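Local coordinates for SusD-like carbohydrate binding protein BF1063 (Bacteroides fragilis NCTC 9343, PDB 3I4G) that probably binds carbohydrate at the outer membrane of the bacterium, as a member of the SusD family of glycan-capturing lipoproteins, at residues Q237-S243 and R363-E368; R315-L319 and E443-E447; D320-N326 and G359-K364; K348-T352 and R497-G501. All coordinates share one frame; numbering follows the deposited sequence.

Contact 1 of 4, residues Q237-S243 and R363-E368; sequences QELFYPS and RKYFEE. With EDO (1,2-ethanediol), chain C.
Both oxygens of the Glu367 carboxylate are met by Ser243: the backbone Ser243 N donates to Glu367 OE1 at 3.0 Å (158° at the hydrogen), on the syn lone pair, and in one of two conformers of the serine OG donates to OE2. Thr370 OG1 also bonds to OE2, which with the Ser243 N bond would limit rotation of the group. With CG anti to the backbone N (chi1 -177°) and the chain extended beyond it, Glu367 spans Tyr241 and Pro242 to reach the serine. At the root of this side chain, Glu367 CA sits over one face of the Tyr241 ring, 3.7 Å from the centroid, while Gln237 O lies over the opposite face. The Tyr241 hydroxyl is in hydrogen-bonding contact with two waters; one also lies within hydrogen-bonding distance of Phe366 O and Glu368 OE2, and the other accepts from Glu368 N. Glu368 OE1 accepts from Met331 N.

Phe240 carries the apolar half. Lys364 lays CD squarely over its ring, 3.7 Å from the centroid, and carries its ammonium onward to a salt bridge with Glu451. The edge of Phe240 points at the face of Tyr365 in a T-shaped pair, planes at 76°. Tyr365, inside the type II turn from Arg363 to Phe366, makes a CA-H...O contact of 3.3 Å from CA to Phe240 O. A 1,2-ethanediol, probably from the crystallisation liquor, accepts from Glu367 N.

Two loops are thus joined, one following helix 214-227 and one leaving strand 360-362; strand 380-386 packs against Phe240 and Tyr365, and helix 266-270 against Tyr365 and Phe366.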
# COMPACT_ATOMS: atom_id res chain seq x y z
N GLN A 237 11.85 -10.75 -3.03
CA GLN A 237 11.15 -10.59 -4.32
C GLN A 237 9.94 -11.50 -4.47
O GLN A 237 8.89 -11.10 -5.00
CB GLN A 237 12.09 -10.82 -5.50
CG GLN A 237 13.19 -9.79 -5.63
CD GLN A 237 14.01 -10.03 -6.84
OE1 GLN A 237 14.91 -10.89 -6.83
NE2 GLN A 237 13.78 -9.24 -7.89
N GLU A 238 10.09 -12.73 -3.99
CA GLU A 238 9.07 -13.76 -4.15
C GLU A 238 7.84 -13.53 -3.32
O GLU A 238 6.81 -14.16 -3.59
CB GLU A 238 9.68 -15.17 -3.87
CG GLU A 238 10.54 -15.61 -5.07
CD GLU A 238 11.29 -16.91 -4.85
OE1 GLU A 238 11.18 -17.51 -3.79
OE2 GLU A 238 12.00 -17.33 -5.81
N LEU A 239 7.88 -12.62 -2.37
CA LEU A 239 6.68 -12.20 -1.66
C LEU A 239 5.65 -11.58 -2.57
O LEU A 239 4.47 -11.59 -2.23
CB LEU A 239 7.03 -11.16 -0.60
CG LEU A 239 7.90 -11.62 0.56
CD1 LEU A 239 8.37 -10.41 1.36
CD2 LEU A 239 7.16 -12.65 1.42
N PHE A 240 6.08 -11.07 -3.72
CA PHE A 240 5.23 -10.25 -4.58
C PHE A 240 4.96 -10.88 -5.90
O PHE A 240 4.49 -10.19 -6.82
CB PHE A 240 5.89 -8.87 -4.74
CG PHE A 240 6.36 -8.29 -3.41
CD1 PHE A 240 5.47 -7.71 -2.55
CD2 PHE A 240 7.68 -8.33 -3.05
CE1 PHE A 240 5.86 -7.22 -1.35
CE2 PHE A 240 8.11 -7.80 -1.83
CZ PHE A 240 7.19 -7.24 -0.97
N TYR A 241 5.20 -12.19 -6.02
CA TYR A 241 5.04 -12.91 -7.28
C TYR A 241 3.89 -13.90 -7.20
O TYR A 241 3.68 -14.50 -6.14
CB TYR A 241 6.30 -13.68 -7.64
CG TYR A 241 7.56 -12.93 -7.91
CD1 TYR A 241 7.60 -11.57 -8.23
CD2 TYR A 241 8.75 -13.63 -7.93
CE1 TYR A 241 8.81 -10.93 -8.51
CE2 TYR A 241 9.93 -13.03 -8.22
CZ TYR A 241 9.95 -11.68 -8.53
OH TYR A 241 11.17 -11.10 -8.84
N PRO A 242 3.16 -14.10 -8.29
CA PRO A 242 2.06 -15.06 -8.23
C PRO A 242 2.48 -16.52 -7.94
O PRO A 242 1.75 -17.23 -7.23
CB PRO A 242 1.40 -14.93 -9.62
CG PRO A 242 2.26 -14.16 -10.45
CD PRO A 242 3.18 -13.37 -9.56
N SER A 243 3.65 -16.93 -8.42
CA SER A 243 4.05 -18.34 -8.28
C SER A 243 4.48 -18.72 -6.87
O SER A 243 4.49 -19.90 -6.54
CB SER A 243 5.20 -18.68 -9.24
OG SER A 243 4.82 -18.56 -10.60
N ARG A 363 10.09 -2.44 -10.04
CA ARG A 363 10.42 -3.86 -10.28
C ARG A 363 9.51 -4.77 -9.45
O ARG A 363 9.16 -5.88 -9.89
CB ARG A 363 11.89 -4.15 -9.94
CG ARG A 363 12.36 -5.49 -10.45
CD ARG A 363 13.74 -5.87 -9.99
NE ARG A 363 14.83 -5.08 -10.56
CZ ARG A 363 15.45 -5.35 -11.71
NH1 ARG A 363 15.01 -6.32 -12.51
NH2 ARG A 363 16.46 -4.61 -12.11
N LYS A 364 9.14 -4.34 -8.25
CA LYS A 364 8.29 -5.12 -7.35
C LYS A 364 7.01 -5.51 -8.06
O LYS A 364 6.47 -4.73 -8.83
CB LYS A 364 7.99 -4.34 -6.09
CG LYS A 364 7.29 -5.12 -4.99
CD LYS A 364 7.22 -4.35 -3.67
CE LYS A 364 8.55 -4.41 -2.88
NZ LYS A 364 8.51 -3.66 -1.58
N TYR A 365 6.55 -6.75 -7.77
CA TYR A 365 5.31 -7.38 -8.25
C TYR A 365 5.41 -8.05 -9.62
O TYR A 365 4.44 -8.67 -10.05
CB TYR A 365 4.14 -6.38 -8.25
CG TYR A 365 3.79 -5.77 -6.93
CD1 TYR A 365 3.19 -6.51 -5.91
CD2 TYR A 365 4.04 -4.43 -6.68
CE1 TYR A 365 2.88 -5.94 -4.69
CE2 TYR A 365 3.75 -3.86 -5.45
CZ TYR A 365 3.15 -4.61 -4.47
OH TYR A 365 2.82 -4.02 -3.29
N PHE A 366 6.57 -7.96 -10.27
CA PHE A 366 6.75 -8.54 -11.62
C PHE A 366 7.69 -9.72 -11.60
O PHE A 366 8.88 -9.58 -11.39
CB PHE A 366 7.21 -7.44 -12.60
CG PHE A 366 6.25 -6.27 -12.68
CD1 PHE A 366 4.92 -6.46 -13.04
CD2 PHE A 366 6.64 -5.02 -12.36
CE1 PHE A 366 4.03 -5.41 -13.05
CE2 PHE A 366 5.73 -3.97 -12.38
CZ PHE A 366 4.44 -4.16 -12.73
N GLU A 367 7.10 -10.91 -11.79
CA GLU A 367 7.83 -12.18 -11.82
C GLU A 367 8.49 -12.29 -13.18
O GLU A 367 7.93 -12.92 -14.09
CB GLU A 367 6.85 -13.31 -11.50
CG GLU A 367 7.46 -14.70 -11.41
CD GLU A 367 6.44 -15.78 -11.05
OE1 GLU A 367 5.49 -15.55 -10.28
OE2 GLU A 367 6.60 -16.91 -11.54
N GLU A 368 9.72 -11.80 -13.28
CA GLU A 368 10.38 -11.57 -14.57
C GLU A 368 10.71 -12.79 -15.38
O GLU A 368 10.76 -12.68 -16.59
CB GLU A 368 11.69 -10.79 -14.34
CG GLU A 368 11.47 -9.42 -13.72
CD GLU A 368 12.79 -8.79 -13.34
OE1 GLU A 368 13.65 -8.65 -14.22
OE2 GLU A 368 12.96 -8.40 -12.14
C1 EDO C . 2.35 -10.15 -13.34
O1 EDO C . 1.30 -9.65 -12.48
C2 EDO C . 3.27 -10.94 -12.41
O2 EDO C . 4.56 -10.99 -13.00
O HOH W 1 8.92 -8.46 -6.36
O HOH W 2 15.00 -9.53 -10.57
O HOH W 3 2.29 -9.69 -8.43
O HOH W 4 11.12 -8.73 -10.22
O HOH W 5 12.07 -12.43 -11.19

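Contact 2 of 4, residues R315-L319 and E443-E447; sequences RDPRL and ERRIE
Arg318 runs out extended at chi2 (170°) and bends at chi3 (-73°), which swings its guanidinium toward Glu443 and Glu447; both glutamates in turn fold back at chi2, near +65°, to present their carboxylates one helical turn apart. Arg318 NH1 is shared between them, donating to Glu447 OE1 on its anti lone pair and to Glu443 OE2, each at 2.8 Å. Glu443 OE2 also takes Arg318 NH2 at 2.9 Å, an end-on grip in which two nitrogens meet one oxygen.

The remaining edge belongs to Asp316, the N-cap of helix 317-322. Its OD1 accepts the capping bond from Arg318 N and a nearly straight one from Arg318 NE (3.0 Å), while OD2 takes Arg318 NH2, so a single aspartate both caps the helix and steers its arginine. The result is a buried salt-bridge network tying the start of this short helix to the last turn of helix 433-447. The guanidinium, with Arg418, Arg386 and Arg420 pairing with the outer glutamate oxygens, would probably help keep the three buried carboxylates ionised.

Over one face of the guanidinium, at its centre, lies Ile446 CG2, 3.6 Å from Arg318 CZ.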
# COMPACT_ATOMS: atom_id res chain seq x y z
N ARG A 315 24.42 -0.91 -2.51
CA ARG A 315 23.26 -0.46 -1.77
C ARG A 315 22.46 -1.64 -1.25
O ARG A 315 22.55 -2.74 -1.76
CB ARG A 315 22.32 0.40 -2.64
CG ARG A 315 22.98 1.64 -3.27
CD ARG A 315 23.35 2.73 -2.25
NE ARG A 315 22.17 3.40 -1.69
CZ ARG A 315 21.41 4.26 -2.35
NH1 ARG A 315 21.66 4.56 -3.61
NH2 ARG A 315 20.36 4.79 -1.75
N ASP A 316 21.64 -1.35 -0.25
CA ASP A 316 20.66 -2.31 0.29
C ASP A 316 20.09 -3.11 -0.89
O ASP A 316 19.62 -2.51 -1.86
CB ASP A 316 19.58 -1.52 1.01
CG ASP A 316 18.63 -2.38 1.84
OD1 ASP A 316 18.14 -3.42 1.36
OD2 ASP A 316 18.32 -1.94 2.96
N PRO A 317 20.10 -4.46 -0.81
CA PRO A 317 19.56 -5.26 -1.91
C PRO A 317 18.12 -4.92 -2.23
O PRO A 317 17.71 -5.14 -3.39
CB PRO A 317 19.69 -6.71 -1.39
CG PRO A 317 20.81 -6.65 -0.44
CD PRO A 317 20.70 -5.31 0.22
N ARG A 318 17.36 -4.39 -1.26
CA ARG A 318 15.95 -4.05 -1.55
C ARG A 318 15.80 -2.94 -2.57
O ARG A 318 14.71 -2.84 -3.17
CB ARG A 318 15.22 -3.68 -0.25
CG ARG A 318 15.00 -4.90 0.62
CD ARG A 318 14.50 -4.56 1.99
NE ARG A 318 15.57 -3.96 2.81
CZ ARG A 318 15.43 -3.61 4.07
NH1 ARG A 318 14.29 -3.81 4.72
NH2 ARG A 318 16.46 -3.05 4.71
N LEU A 319 16.86 -2.15 -2.82
CA LEU A 319 16.74 -1.12 -3.86
C LEU A 319 16.55 -1.78 -5.21
O LEU A 319 15.53 -1.60 -5.86
CB LEU A 319 17.98 -0.24 -3.83
CG LEU A 319 18.02 1.02 -4.70
CD1 LEU A 319 19.15 1.93 -4.20
CD2 LEU A 319 18.18 0.70 -6.20
N GLU A 443 13.17 2.17 8.46
CA GLU A 443 13.18 0.79 8.06
C GLU A 443 11.84 0.42 7.44
O GLU A 443 11.79 -0.31 6.47
CB GLU A 443 13.51 -0.12 9.25
CG GLU A 443 13.74 -1.55 8.83
CD GLU A 443 15.01 -1.71 7.99
OE1 GLU A 443 16.01 -0.94 8.16
OE2 GLU A 443 15.05 -2.63 7.16
N ARG A 444 10.75 0.90 8.03
CA ARG A 444 9.47 0.66 7.51
C ARG A 444 9.35 1.22 6.08
O ARG A 444 8.78 0.60 5.18
CB ARG A 444 8.43 1.28 8.45
CG ARG A 444 7.04 1.04 8.08
CD ARG A 444 6.12 1.73 9.13
NE ARG A 444 4.75 1.56 8.74
CZ ARG A 444 3.93 0.63 9.19
NH1 ARG A 444 4.28 -0.25 10.12
NH2 ARG A 444 2.73 0.61 8.67
N ARG A 445 9.86 2.42 5.85
CA ARG A 445 9.85 3.03 4.51
C ARG A 445 10.54 2.13 3.50
O ARG A 445 10.02 1.85 2.42
CB ARG A 445 10.56 4.39 4.53
CG ARG A 445 10.48 5.08 3.22
CD ARG A 445 11.21 6.39 3.14
NE ARG A 445 10.86 7.06 1.85
CZ ARG A 445 11.35 8.21 1.43
NH1 ARG A 445 12.25 8.87 2.14
NH2 ARG A 445 10.96 8.69 0.27
N ILE A 446 11.72 1.64 3.86
CA ILE A 446 12.46 0.79 2.94
C ILE A 446 11.80 -0.55 2.73
O ILE A 446 11.56 -1.00 1.61
CB ILE A 446 13.91 0.58 3.47
CG1 ILE A 446 14.68 1.90 3.54
CG2 ILE A 446 14.66 -0.45 2.62
CD1 ILE A 446 14.67 2.73 2.27
N GLU A 447 11.41 -1.19 3.83
CA GLU A 447 10.83 -2.53 3.73
C GLU A 447 9.56 -2.57 2.92
O GLU A 447 9.36 -3.49 2.11
CB GLU A 447 10.59 -3.09 5.13
CG GLU A 447 9.94 -4.43 5.15
CD GLU A 447 10.75 -5.57 4.56
OE1 GLU A 447 11.97 -5.42 4.41
OE2 GLU A 447 10.15 -6.61 4.24

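Contact 3 of 4, residues D320-N326 and G359-K364; sequences DYTIYYN and GFMMRK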
# COMPACT_ATOMS: atom_id res chain seq x y z
N ASP A 320 17.51 -2.63 -5.62
CA ASP A 320 17.35 -3.32 -6.90
C ASP A 320 16.17 -4.27 -6.89
O ASP A 320 15.59 -4.52 -7.95
CB ASP A 320 18.67 -4.06 -7.29
CG ASP A 320 19.73 -3.15 -7.88
OD1 ASP A 320 19.34 -2.19 -8.60
OD2 ASP A 320 20.95 -3.43 -7.66
N TYR A 321 15.77 -4.82 -5.74
CA TYR A 321 14.57 -5.67 -5.74
C TYR A 321 13.29 -4.89 -6.03
O TYR A 321 12.34 -5.43 -6.55
CB TYR A 321 14.35 -6.39 -4.41
CG TYR A 321 15.45 -7.36 -3.99
CD1 TYR A 321 16.20 -8.03 -4.92
CD2 TYR A 321 15.64 -7.68 -2.65
CE1 TYR A 321 17.19 -8.95 -4.52
CE2 TYR A 321 16.61 -8.58 -2.24
CZ TYR A 321 17.38 -9.20 -3.18
OH TYR A 321 18.38 -10.12 -2.83
N THR A 322 13.28 -3.61 -5.68
CA THR A 322 12.06 -2.80 -5.72
C THR A 322 11.92 -1.88 -6.91
O THR A 322 10.79 -1.71 -7.42
CB THR A 322 11.97 -2.01 -4.42
OG1 THR A 322 12.00 -2.95 -3.31
CG2 THR A 322 10.68 -1.21 -4.32
N ILE A 323 13.03 -1.31 -7.37
CA ILE A 323 12.99 -0.34 -8.47
C ILE A 323 14.05 -0.65 -9.49
O ILE A 323 15.02 -1.36 -9.19
CB ILE A 323 13.17 1.13 -7.92
CG1 ILE A 323 14.56 1.37 -7.33
CG2 ILE A 323 12.09 1.43 -6.91
CD1 ILE A 323 14.81 2.82 -6.87
N TYR A 324 13.89 -0.11 -10.70
CA TYR A 324 14.95 -0.20 -11.73
C TYR A 324 15.08 1.17 -12.40
O TYR A 324 14.30 2.11 -12.10
CB TYR A 324 14.77 -1.40 -12.68
CG TYR A 324 13.54 -1.44 -13.55
CD1 TYR A 324 12.37 -1.99 -13.07
CD2 TYR A 324 13.57 -1.03 -14.87
CE1 TYR A 324 11.25 -2.11 -13.85
CE2 TYR A 324 12.44 -1.11 -15.66
CZ TYR A 324 11.30 -1.64 -15.14
OH TYR A 324 10.18 -1.73 -15.94
N TYR A 325 16.09 1.29 -13.25
CA TYR A 325 16.60 2.57 -13.75
C TYR A 325 17.38 2.31 -15.02
O TYR A 325 17.59 1.16 -15.40
CB TYR A 325 17.49 3.22 -12.67
CG TYR A 325 18.37 2.19 -11.99
CD1 TYR A 325 19.53 1.75 -12.59
CD2 TYR A 325 18.03 1.63 -10.76
CE1 TYR A 325 20.30 0.76 -12.03
CE2 TYR A 325 18.84 0.63 -10.18
CZ TYR A 325 19.97 0.21 -10.82
OH TYR A 325 20.74 -0.80 -10.25
N ASN A 326 17.83 3.37 -15.68
CA ASN A 326 18.58 3.25 -16.91
C ASN A 326 19.77 2.34 -16.75
O ASN A 326 20.56 2.52 -15.83
CB ASN A 326 19.04 4.64 -17.38
CG ASN A 326 19.61 4.63 -18.76
OD1 ASN A 326 19.05 3.95 -19.63
ND2 ASN A 326 20.66 5.40 -19.01
N GLY A 359 12.61 8.49 -14.57
CA GLY A 359 13.82 7.74 -14.86
C GLY A 359 13.88 6.44 -14.07
O GLY A 359 14.78 5.62 -14.30
N PHE A 360 12.96 6.25 -13.13
CA PHE A 360 12.84 5.00 -12.38
C PHE A 360 11.56 4.30 -12.80
O PHE A 360 10.59 4.92 -13.29
CB PHE A 360 12.80 5.24 -10.88
CG PHE A 360 14.06 5.85 -10.31
CD1 PHE A 360 15.20 5.08 -10.18
CD2 PHE A 360 14.11 7.18 -9.88
CE1 PHE A 360 16.35 5.60 -9.63
CE2 PHE A 360 15.26 7.69 -9.33
CZ PHE A 360 16.38 6.93 -9.23
N MSE A 361 11.54 3.01 -12.53
CA MSE A 361 10.38 2.16 -12.70
C MSE A 361 10.28 1.22 -11.52
O MSE A 361 11.25 1.01 -10.79
CB MSE A 361 10.49 1.38 -14.00
CG MSE A 361 10.45 2.22 -15.26
SE MSE A 361 8.63 3.02 -15.51
CE MSE A 361 7.78 1.55 -16.08
N MSE A 362 9.09 0.62 -11.34
CA MSE A 362 8.89 -0.36 -10.27
C MSE A 362 9.19 -1.76 -10.75
O MSE A 362 8.62 -2.25 -11.70
CB MSE A 362 7.44 -0.30 -9.75
CG MSE A 362 7.16 -1.30 -8.64
SE MSE A 362 5.36 -1.07 -7.91
CE MSE A 362 4.45 -1.81 -9.35
N ARG A 363 10.09 -2.44 -10.04
CA ARG A 363 10.42 -3.86 -10.28
C ARG A 363 9.51 -4.77 -9.45
O ARG A 363 9.16 -5.88 -9.89
CB ARG A 363 11.89 -4.15 -9.94
CG ARG A 363 12.36 -5.49 -10.45
CD ARG A 363 13.74 -5.87 -9.99
NE ARG A 363 14.83 -5.08 -10.56
CZ ARG A 363 15.45 -5.35 -11.71
NH1 ARG A 363 15.01 -6.32 -12.51
NH2 ARG A 363 16.46 -4.61 -12.11
N LYS A 364 9.14 -4.34 -8.25
CA LYS A 364 8.29 -5.12 -7.35
C LYS A 364 7.01 -5.51 -8.06
O LYS A 364 6.47 -4.73 -8.83
CB LYS A 364 7.99 -4.34 -6.09
CG LYS A 364 7.29 -5.12 -4.99
CD LYS A 364 7.22 -4.35 -3.67
CE LYS A 364 8.55 -4.41 -2.88
NZ LYS A 364 8.51 -3.66 -1.58
O HOH W 6 17.22 -2.52 -10.40
O HOH W 7 8.00 -1.90 -14.37
O HOH W 8 17.38 6.06 -14.80
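Strands 323-325 and 360-362 form a two-stranded antiparallel sheet, preceded on one side by helix 317-322 and followed on the other by the turn at Arg363. Its backbone bonds centre on Tyr324 and Met361, a hydrogen-bonded pair: Tyr324 N donates to Met361 O and Met361 N to Tyr324 O, both at 2.9 Å. Ile323 and Met362 make the adjoining non-hydrogen-bonded pair. Beyond it, at the last residue of the helix, Thr322 O takes two amides from the same face of its carbonyl plane, Arg363 N at 2.8 Å and Lys364 N at 3.2 Å, which ties the helix end to the start of the turn.

Apolar packing is divided between the two faces of the sheet. On one, Tyr324 CG stands between the backbone N and the carbonyl carbon (chi1 63°), which lays the ring alongside Met361, pointing the same way; there selenomethionine Met361 sets CB over one face of the ring, toward its rim, 3.5 Å from the centroid. On the other, Ile323 CD1 and Tyr325 CB both touch Phe360 CD1 obliquely, beside Pro283 of strand 281-283.

Polar side chains and waters close the margins. Arg363, whose NH1 is paired with Glu368, sends NE to Asp320 O in a weak, bent bond. One water accepts from Arg363 NH2 and donates to Ile323 O and Asp320 OD1, and this same carboxylate oxygen receives the Tyr325 hydroxyl at 2.6 Å on its syn lone pair. At the phenol end of Tyr324, a second water accepts from Tyr324 OH, 2.7 Å away, and donates to Met362 O.

Contact 4 of 4, residues K348-T352 and R497-G501; sequences KLDYT and RWYVG
Trp498 is sandwiched between Leu349 and Tyr351, joining the loop before strand 360-362 to strand 497-502, one half of an antiparallel two-stranded sheet with strand 471-476; Val500 and Gly501 form a classic beta bulge opposite Ile472. The tight part is the indole. Leu349, its CG anti to the backbone N (chi1 -180°), lies over one face, CG 3.7 Å from the centroid of the five-membered ring and almost on its normal. From the opposite face comes Tyr351, whose ring is tilted only 25° from the indole but slid so far along that the two barely overlap; Tyr351 CE2 and Trp498 CZ2 approach to 3.4 Å. The phenol oxygen stays over the rim of the indole, and from there Tyr351 OH donates to Tyr499 O at 2.6 Å. Lys488 N also bonds to this hydroxyl, which lies at the edge of the Tyr499 ring.

The looser side is toward Asp350. This residue starts away from the strand; its OD1 accepts from Thr352 N, closing an Asx turn, while OD2 bonds to Ser353. Here the link is made by solvent: a water in the plane of the indole accepts from Trp498 NE1 and donates to Asp350 O, each 2.9 Å away.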
# COMPACT_ATOMS: atom_id res chain seq x y z
N LYS A 348 13.12 8.02 -24.23
CA LYS A 348 13.48 9.35 -23.76
C LYS A 348 12.74 9.74 -22.48
O LYS A 348 11.54 9.46 -22.33
CB LYS A 348 13.20 10.36 -24.87
CG LYS A 348 13.64 11.76 -24.56
CD LYS A 348 13.29 12.68 -25.74
CE LYS A 348 13.63 14.12 -25.46
NZ LYS A 348 13.11 15.05 -26.53
N LEU A 349 13.48 10.38 -21.58
CA LEU A 349 12.96 10.96 -20.37
C LEU A 349 12.55 12.38 -20.68
O LEU A 349 13.41 13.20 -21.00
CB LEU A 349 14.02 10.93 -19.28
CG LEU A 349 13.61 11.52 -17.92
CD1 LEU A 349 12.32 10.90 -17.40
CD2 LEU A 349 14.71 11.32 -16.90
N ASP A 350 11.24 12.64 -20.65
CA ASP A 350 10.71 13.95 -21.03
C ASP A 350 9.40 14.18 -20.25
O ASP A 350 9.12 13.48 -19.27
CB ASP A 350 10.57 14.04 -22.55
CG ASP A 350 9.56 13.04 -23.13
OD1 ASP A 350 8.60 12.68 -22.45
OD2 ASP A 350 9.76 12.63 -24.31
N TYR A 351 8.63 15.19 -20.67
CA TYR A 351 7.39 15.57 -20.01
C TYR A 351 6.14 15.18 -20.79
O TYR A 351 5.05 15.60 -20.41
CB TYR A 351 7.45 17.09 -19.71
CG TYR A 351 8.63 17.46 -18.79
CD1 TYR A 351 8.55 17.21 -17.42
CD2 TYR A 351 9.78 18.03 -19.28
CE1 TYR A 351 9.61 17.50 -16.57
CE2 TYR A 351 10.82 18.33 -18.45
CZ TYR A 351 10.73 18.05 -17.09
OH TYR A 351 11.77 18.37 -16.24
N THR A 352 6.29 14.37 -21.85
CA THR A 352 5.18 14.04 -22.74
C THR A 352 5.05 12.58 -23.21
O THR A 352 3.95 12.14 -23.51
CB THR A 352 5.25 14.88 -24.01
OG1 THR A 352 6.49 14.63 -24.70
CG2 THR A 352 5.13 16.37 -23.66
N ARG A 497 19.94 15.33 -11.03
CA ARG A 497 18.67 14.62 -10.98
C ARG A 497 17.65 15.32 -11.88
O ARG A 497 17.60 16.53 -11.98
CB ARG A 497 18.15 14.53 -9.55
CG ARG A 497 19.06 13.74 -8.63
CD ARG A 497 18.59 13.79 -7.19
NE ARG A 497 18.54 15.18 -6.76
CZ ARG A 497 17.76 15.66 -5.81
NH1 ARG A 497 17.02 14.85 -5.08
NH2 ARG A 497 17.69 16.96 -5.60
N TRP A 498 16.82 14.54 -12.55
CA TRP A 498 15.80 15.08 -13.44
C TRP A 498 14.70 15.81 -12.63
O TRP A 498 14.23 15.27 -11.64
CB TRP A 498 15.17 13.95 -14.28
CG TRP A 498 14.22 14.40 -15.30
CD1 TRP A 498 12.86 14.26 -15.29
CD2 TRP A 498 14.54 15.08 -16.51
NE1 TRP A 498 12.33 14.81 -16.42
CE2 TRP A 498 13.33 15.33 -17.19
CE3 TRP A 498 15.73 15.52 -17.09
CZ2 TRP A 498 13.29 15.95 -18.45
CZ3 TRP A 498 15.68 16.16 -18.32
CH2 TRP A 498 14.47 16.35 -18.98
N TYR A 499 14.27 17.00 -13.08
CA TYR A 499 13.17 17.69 -12.41
C TYR A 499 11.86 17.01 -12.83
O TYR A 499 11.52 16.96 -14.02
CB TYR A 499 13.10 19.18 -12.77
CG TYR A 499 11.90 19.82 -12.09
CD1 TYR A 499 11.99 20.24 -10.75
CD2 TYR A 499 10.68 19.95 -12.74
CE1 TYR A 499 10.91 20.78 -10.12
CE2 TYR A 499 9.58 20.50 -12.09
CZ TYR A 499 9.71 20.92 -10.79
OH TYR A 499 8.64 21.49 -10.13
N VAL A 500 11.11 16.53 -11.83
CA VAL A 500 9.86 15.84 -12.10
C VAL A 500 8.62 16.73 -11.91
O VAL A 500 7.76 16.79 -12.79
CB VAL A 500 9.76 14.59 -11.23
CG1 VAL A 500 8.47 13.84 -11.47
CG2 VAL A 500 10.91 13.66 -11.56
N GLY A 501 8.52 17.38 -10.76
CA GLY A 501 7.34 18.18 -10.47
C GLY A 501 7.41 18.65 -9.03
O GLY A 501 8.50 18.68 -8.44
O HOH W 9 9.51 14.11 -16.49

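Contacts 1, 2 and 3 form one continuous cluster. Contacts 1 and 3 share Arg363 and Lys364, with centres 13 Å apart, and also touch where Gln237 CD lies 3.5 Å from Tyr321 CD1. Contact 3 is nested in the chain loop closed by contact 2; both use helix 317-322, and their centres are likewise 13 Å apart. Lys364 NZ comes within 3.8 Å of Glu447 O, bringing contact 2 against both others. The centre of contact 4 is about 25 Å from the centre of the chain, and this contact meets only contact 3, through Leu349 CD1 and Gly359 N at 3.7 Å. No carbohydrate is bound at any of the four; the ethanediol sits at contact 1.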